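Local coordinates for protein Bacint_00347 (Bacteroides intestinalis DSM 17393, PDB 5MUM) that probably acts as a rhamnosidase, a beta-propeller glycoside hydrolase that removes rhamnose from glycans, at residues V299-I304 / S318-P323; G358-M363 / D378-A383. All coordinates share one frame; numbering follows the deposited sequence. Where two conformers were deposited one is given.

Contact 1 of 2, residues V299-I304 / S318-P323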
loop_
_atom_site.group_PDB
_atom_site.type_symbol
_atom_site.label_atom_id
_atom_site.label_comp_id
_atom_site.label_asym_id
_atom_site.label_seq_id
_atom_site.Cartn_x
_atom_site.Cartn_y
_atom_site.Cartn_z
ATOM N N VAL A 299 17.382 -18.330 2.420
ATOM C CA VAL A 299 17.212 -17.185 1.587
ATOM C C VAL A 299 15.733 -16.836 1.414
ATOM O O VAL A 299 15.034 -17.578 0.781
ATOM C CB VAL A 299 17.863 -17.415 0.209
ATOM C CG1 VAL A 299 17.730 -16.144 -0.625
ATOM C CG2 VAL A 299 19.342 -17.761 0.382
ATOM N N PRO A 300 15.286 -15.673 1.932
ATOM C CA PRO A 300 13.888 -15.276 1.653
ATOM C C PRO A 300 13.721 -15.013 0.175
ATOM O O PRO A 300 14.654 -14.535 -0.488
ATOM C CB PRO A 300 13.725 -13.988 2.460
ATOM C CG PRO A 300 14.759 -14.155 3.580
ATOM C CD PRO A 300 15.909 -14.745 2.867
ATOM N N GLN A 301 12.543 -15.320 -0.334
ATOM C CA GLN A 301 12.246 -15.178 -1.751
ATOM C C GLN A 301 10.913 -14.497 -1.889
ATOM O O GLN A 301 9.964 -14.770 -1.116
ATOM C CB GLN A 301 12.145 -16.542 -2.411
ATOM C CG GLN A 301 13.365 -17.410 -2.287
ATOM C CD GLN A 301 14.508 -16.969 -3.219
ATOM O OE1 GLN A 301 14.375 -16.040 -4.044
ATOM N NE2 GLN A 301 15.643 -17.651 -3.082
ATOM N N TYR A 302 10.835 -13.636 -2.866
ATOM C CA TYR A 302 9.584 -13.017 -3.239
ATOM C C TYR A 302 8.593 -14.043 -3.749
ATOM O O TYR A 302 8.962 -15.025 -4.416
ATOM C CB TYR A 302 9.793 -12.000 -4.321
ATOM C CG TYR A 302 10.418 -10.702 -3.895
ATOM C CD1 TYR A 302 9.694 -9.777 -3.169
ATOM C CD2 TYR A 302 11.722 -10.381 -4.242
ATOM C CE1 TYR A 302 10.233 -8.576 -2.788
ATOM C CE2 TYR A 302 12.286 -9.186 -3.843
ATOM C CZ TYR A 302 11.526 -8.264 -3.163
ATOM O OH TYR A 302 12.062 -7.049 -2.818
ATOM N N ARG A 303 7.331 -13.800 -3.403
ATOM C CA ARG A 303 6.239 -14.713 -3.673
ATOM C C ARG A 303 5.041 -13.973 -4.195
ATOM O O ARG A 303 4.853 -12.766 -3.932
ATOM C CB ARG A 303 5.745 -15.404 -2.402
ATOM C CG ARG A 303 6.808 -15.934 -1.496
ATOM C CD ARG A 303 7.456 -17.166 -2.055
ATOM N NE ARG A 303 8.574 -17.526 -1.194
ATOM C CZ ARG A 303 9.026 -18.754 -1.015
ATOM N NH1 ARG A 303 8.435 -19.799 -1.586
ATOM N NH2 ARG A 303 10.070 -18.940 -0.253
ATOM N N ILE A 304 4.187 -14.730 -4.861
ATOM C CA ILE A 304 2.903 -14.235 -5.282
ATOM C C ILE A 304 1.911 -15.301 -4.868
ATOM O O ILE A 304 2.190 -16.492 -4.992
ATOM C CB ILE A 304 2.902 -13.906 -6.772
ATOM C CG1 ILE A 304 1.648 -13.129 -7.127
ATOM C CG2 ILE A 304 3.064 -15.144 -7.640
ATOM C CD1 ILE A 304 1.668 -12.711 -8.568
ATOM N N SER A 318 11.159 -14.689 -7.300
ATOM C CA SER A 318 12.560 -14.379 -7.369
ATOM C C SER A 318 13.447 -15.627 -7.372
ATOM O O SER A 318 12.982 -16.745 -7.171
ATOM C CB SER A 318 12.936 -13.504 -6.174
ATOM O OG SER A 318 12.667 -14.143 -4.938
ATOM N N ASP A 319 14.733 -15.411 -7.612
ATOM C CA ASP A 319 15.716 -16.501 -7.609
ATOM C C ASP A 319 16.954 -15.965 -6.886
ATOM O O ASP A 319 18.078 -15.878 -7.445
ATOM C CB ASP A 319 15.981 -16.917 -9.057
ATOM C CG ASP A 319 17.006 -18.025 -9.193
ATOM O OD1 ASP A 319 17.092 -18.951 -8.346
ATOM O OD2 ASP A 319 17.736 -17.955 -10.198
ATOM N N ARG A 320 16.726 -15.569 -5.649
ATOM C CA ARG A 320 17.743 -14.923 -4.832
ATOM C C ARG A 320 18.683 -15.928 -4.222
ATOM O O ARG A 320 18.355 -17.085 -4.115
ATOM C CB ARG A 320 17.106 -14.117 -3.688
ATOM C CG ARG A 320 16.001 -13.145 -4.105
ATOM C CD ARG A 320 15.466 -12.334 -2.928
ATOM N NE ARG A 320 16.506 -11.425 -2.449
ATOM C CZ ARG A 320 17.295 -11.620 -1.403
ATOM N NH1 ARG A 320 17.133 -12.658 -0.594
ATOM N NH2 ARG A 320 18.273 -10.739 -1.156
ATOM N N HIS A 321 19.852 -15.460 -3.799
ATOM C CA HIS A 321 20.874 -16.316 -3.188
ATOM C C HIS A 321 21.431 -15.777 -1.900
ATOM O O HIS A 321 22.271 -16.429 -1.294
ATOM C CB HIS A 321 22.000 -16.518 -4.203
ATOM C CG HIS A 321 21.553 -17.242 -5.415
ATOM N ND1 HIS A 321 21.506 -18.619 -5.475
ATOM C CD2 HIS A 321 21.087 -16.792 -6.601
ATOM C CE1 HIS A 321 21.008 -18.977 -6.645
ATOM N NE2 HIS A 321 20.762 -17.885 -7.348
ATOM N N THR A 322 20.946 -14.617 -1.442
ATOM C CA THR A 322 21.550 -13.903 -0.322
ATOM C C THR A 322 20.635 -13.988 0.881
ATOM O O THR A 322 19.517 -13.413 0.854
ATOM C CB THR A 322 21.827 -12.428 -0.681
ATOM O OG1 THR A 322 22.490 -12.379 -1.939
ATOM C CG2 THR A 322 22.689 -11.754 0.343
ATOM N N PRO A 323 21.075 -14.695 1.937
ATOM C CA PRO A 323 20.280 -14.728 3.154
ATOM C C PRO A 323 20.136 -13.371 3.777
ATOM O O PRO A 323 21.014 -12.508 3.618
ATOM C CB PRO A 323 21.092 -15.659 4.091
ATOM C CG PRO A 323 21.906 -16.469 3.164
ATOM C CD PRO A 323 22.319 -15.472 2.123
#
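The carboxamide of Q301 turns its edge to R320, using both its oxygen and its nitrogen. OE1 takes two donors in its carbonyl plane, each on a lone pair: the hydroxyl S318 OG at 2.7 Å and the amide R320 N at 2.9 Å. On the other end, Q301 NE2 reaches R320 O at 3.0 Å; that oxygen stays near the amide plane of Q301, although the donor sits above the carbonyl plane of R320. A bend at chi2 (-75°) turns the glutamine chain so that its amide pairs with both backbone groups of R320. The hydroxyl of S318 has a second task, accepting Y302 N at 2.8 Å, while S318 CB meets the edge of the Y302 ring.

The first segment lies on the third strand of a four-stranded antiparallel blade of the beta-propeller, Q301-I304 being in the early part of that strand, and S318-P323 is the loop leaving the fourth. Here the side chains of Q301 and S318 continue the link after the fourth strand has ended.

Farther along, R320 folds back at chi3 (67°), bringing NH1 between two carbonyls, P300 O at 3.1 Å, close to the guanidinium plane, and T322 O at 2.9 Å. The arginine's NE is paired with D354, so the group is fixed from more than one direction. V299 crosses R320 obliquely, its CG1 lying 3.5 Å from R320 NH1, while V299 CG2 touches the P323 ring at CG, 4.0 Å away. The phenol oxygen of Y302 bonds instead to the carbonyl of A337.

Contact 2 of 2, residues G358-M363 / D378-A383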
loop_
_atom_site.group_PDB
_atom_site.type_symbol
_atom_site.label_atom_id
_atom_site.label_comp_id
_atom_site.label_asym_id
_atom_site.label_seq_id
_atom_site.Cartn_x
_atom_site.Cartn_y
_atom_site.Cartn_z
ATOM N N GLY A 358 21.762 -4.292 -6.902
ATOM C CA GLY A 358 22.251 -2.934 -6.662
ATOM C C GLY A 358 21.207 -1.979 -6.101
ATOM O O GLY A 358 21.333 -0.772 -6.241
ATOM N N SER A 359 20.153 -2.523 -5.484
ATOM C CA SER A 359 19.055 -1.748 -4.944
ATOM C C SER A 359 18.421 -0.780 -5.952
ATOM O O SER A 359 17.974 0.308 -5.591
ATOM C CB SER A 359 19.478 -1.033 -3.660
ATOM O OG SER A 359 19.904 -1.968 -2.693
ATOM N N ARG A 360 18.373 -1.198 -7.207
ATOM C CA ARG A 360 17.654 -0.470 -8.234
ATOM C C ARG A 360 16.143 -0.716 -8.083
ATOM O O ARG A 360 15.704 -1.551 -7.261
ATOM C CB ARG A 360 18.133 -0.913 -9.604
ATOM C CG ARG A 360 19.609 -0.623 -9.829
ATOM C CD ARG A 360 20.255 -1.511 -10.885
ATOM N NE ARG A 360 21.142 -0.772 -11.788
ATOM C CZ ARG A 360 21.986 -1.330 -12.662
ATOM N NH1 ARG A 360 22.158 -2.658 -12.728
ATOM N NH2 ARG A 360 22.695 -0.537 -13.466
ATOM N N VAL A 361 15.355 0.021 -8.857
ATOM C CA VAL A 361 13.964 -0.360 -9.056
ATOM C C VAL A 361 14.010 -1.529 -10.010
ATOM O O VAL A 361 14.599 -1.414 -11.088
ATOM C CB VAL A 361 13.129 0.746 -9.683
ATOM C CG1 VAL A 361 11.728 0.262 -9.923
ATOM C CG2 VAL A 361 13.161 1.980 -8.799
ATOM N N SER A 362 13.433 -2.653 -9.601
ATOM C CA SER A 362 13.409 -3.870 -10.416
ATOM C C SER A 362 11.986 -4.326 -10.639
ATOM O O SER A 362 11.073 -3.988 -9.858
ATOM C CB SER A 362 14.214 -4.961 -9.753
ATOM O OG SER A 362 15.584 -4.595 -9.710
ATOM N N MET A 363 11.814 -5.088 -11.708
ATOM C CA MET A 363 10.564 -5.670 -12.071
ATOM C C MET A 363 10.738 -7.127 -12.508
ATOM O O MET A 363 11.652 -7.473 -13.275
ATOM C CB MET A 363 9.933 -4.854 -13.190
ATOM C CG MET A 363 8.590 -5.371 -13.656
ATOM S SD MET A 363 7.811 -4.205 -14.787
ATOM C CE MET A 363 8.768 -4.478 -16.296
ATOM N N ASP A 378 15.775 -4.413 -14.565
ATOM C CA ASP A 378 15.883 -3.204 -13.757
ATOM C C ASP A 378 15.230 -2.054 -14.489
ATOM O O ASP A 378 15.400 -1.909 -15.685
ATOM C CB ASP A 378 17.322 -2.904 -13.400
ATOM C CG ASP A 378 17.946 -4.040 -12.624
ATOM O OD1 ASP A 378 17.264 -4.603 -11.704
ATOM O OD2 ASP A 378 19.089 -4.393 -12.950
ATOM N N LEU A 379 14.446 -1.266 -13.766
ATOM C CA LEU A 379 13.771 -0.090 -14.334
ATOM C C LEU A 379 14.546 1.205 -14.108
ATOM O O LEU A 379 14.240 2.215 -14.734
ATOM C CB LEU A 379 12.368 0.039 -13.732
ATOM C CG LEU A 379 11.441 -1.165 -13.943
ATOM C CD1 LEU A 379 10.072 -0.996 -13.282
ATOM C CD2 LEU A 379 11.249 -1.442 -15.425
ATOM N N THR A 380 15.488 1.204 -13.170
ATOM C CA THR A 380 16.411 2.316 -12.974
ATOM C C THR A 380 17.801 1.759 -13.119
ATOM O O THR A 380 18.028 0.597 -12.833
ATOM C CB THR A 380 16.284 3.035 -11.593
ATOM O OG1 THR A 380 16.601 2.151 -10.504
ATOM C CG2 THR A 380 14.871 3.644 -11.400
ATOM N N ASP A 381 18.724 2.598 -13.576
ATOM C CA ASP A 381 20.146 2.226 -13.597
ATOM C C ASP A 381 20.921 2.758 -12.395
ATOM O O ASP A 381 22.158 2.683 -12.354
ATOM C CB ASP A 381 20.799 2.616 -14.941
ATOM C CG ASP A 381 20.774 4.098 -15.209
ATOM O OD1 ASP A 381 20.347 4.883 -14.328
ATOM O OD2 ASP A 381 21.193 4.479 -16.330
ATOM N N PHE A 382 20.201 3.278 -11.400
ATOM C CA PHE A 382 20.790 3.804 -10.184
ATOM C C PHE A 382 20.077 3.198 -8.983
ATOM O O PHE A 382 18.914 2.792 -9.076
ATOM C CB PHE A 382 20.708 5.341 -10.128
ATOM C CG PHE A 382 19.312 5.896 -10.225
ATOM C CD1 PHE A 382 18.704 6.070 -11.469
ATOM C CD2 PHE A 382 18.616 6.277 -9.087
ATOM C CE1 PHE A 382 17.412 6.581 -11.581
ATOM C CE2 PHE A 382 17.332 6.805 -9.188
ATOM C CZ PHE A 382 16.729 6.950 -10.435
ATOM N N ALA A 383 20.800 3.140 -7.874
ATOM C CA ALA A 383 20.289 2.645 -6.629
ATOM C C ALA A 383 19.296 3.625 -6.007
ATOM O O ALA A 383 19.492 4.842 -6.027
ATOM C CB ALA A 383 21.428 2.375 -5.663
HETATM O O HOH W 1 20.965 -4.970 -11.237
#
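The guanidinium of R360 meets the turn with its edge: D381 O lies near its plane, 3.4 Å from NH2 in a weak hydrogen bond, and a water sits at the edge by NH1. D378 OD2 approaches obliquely, 3.5 Å from R360 NH1, in a long salt bridge, with the guanidinium and carboxylate planes 40° apart; the water joins the same two atoms. The F382 ring carries T380 CB over one face and has D381 OD1 at its edge.

With OG1 placed between its backbone N and carbonyl carbon (chi1 63°), T380 can face both V361 N, accepted at 3.0 Å, and F382 O, to which it donates. V361 O receives L379 N at 2.7 Å, and V361 CG2 presses on T380 CG2 at 3.5 Å. S362 OG donates to D378 OD1 at 2.6 Å, beside R357, which forms a salt bridge with the same oxygen. A leucine in place of R360 would probably leave D378 OD2 without this cationic mate and remove the weak NH2 donor to D381 O.

Bonds made by the backbone of V361 and the hydroxyl of S362 thus appear to hold this turn at the end of a propeller blade, with the charge of R360 adding a longer, water-assisted attraction.

How the contacts relate
From the N terminus the chain first enters contact 1 at V299-I304, runs through the hairpin of strands 301-307 and 312-316, and closes it at S318-P323. It then builds strands 340-344 and 347-352 of the next sheet before contact 2 opens at G358-M363; the hairpin of strands 362-366 and 375-378 is closed at D378-A383. The two contacts follow in series, neither nesting nor crossing, and occupy corresponding places in successive blades: the region near the start of the third strand against the chain leaving the fourth. The centres of contact 1 and contact 2 are about 17 Å apart. The loop between strand 347-352 and G358 faces both, and its E356 bonds H321 N and T322 OG1.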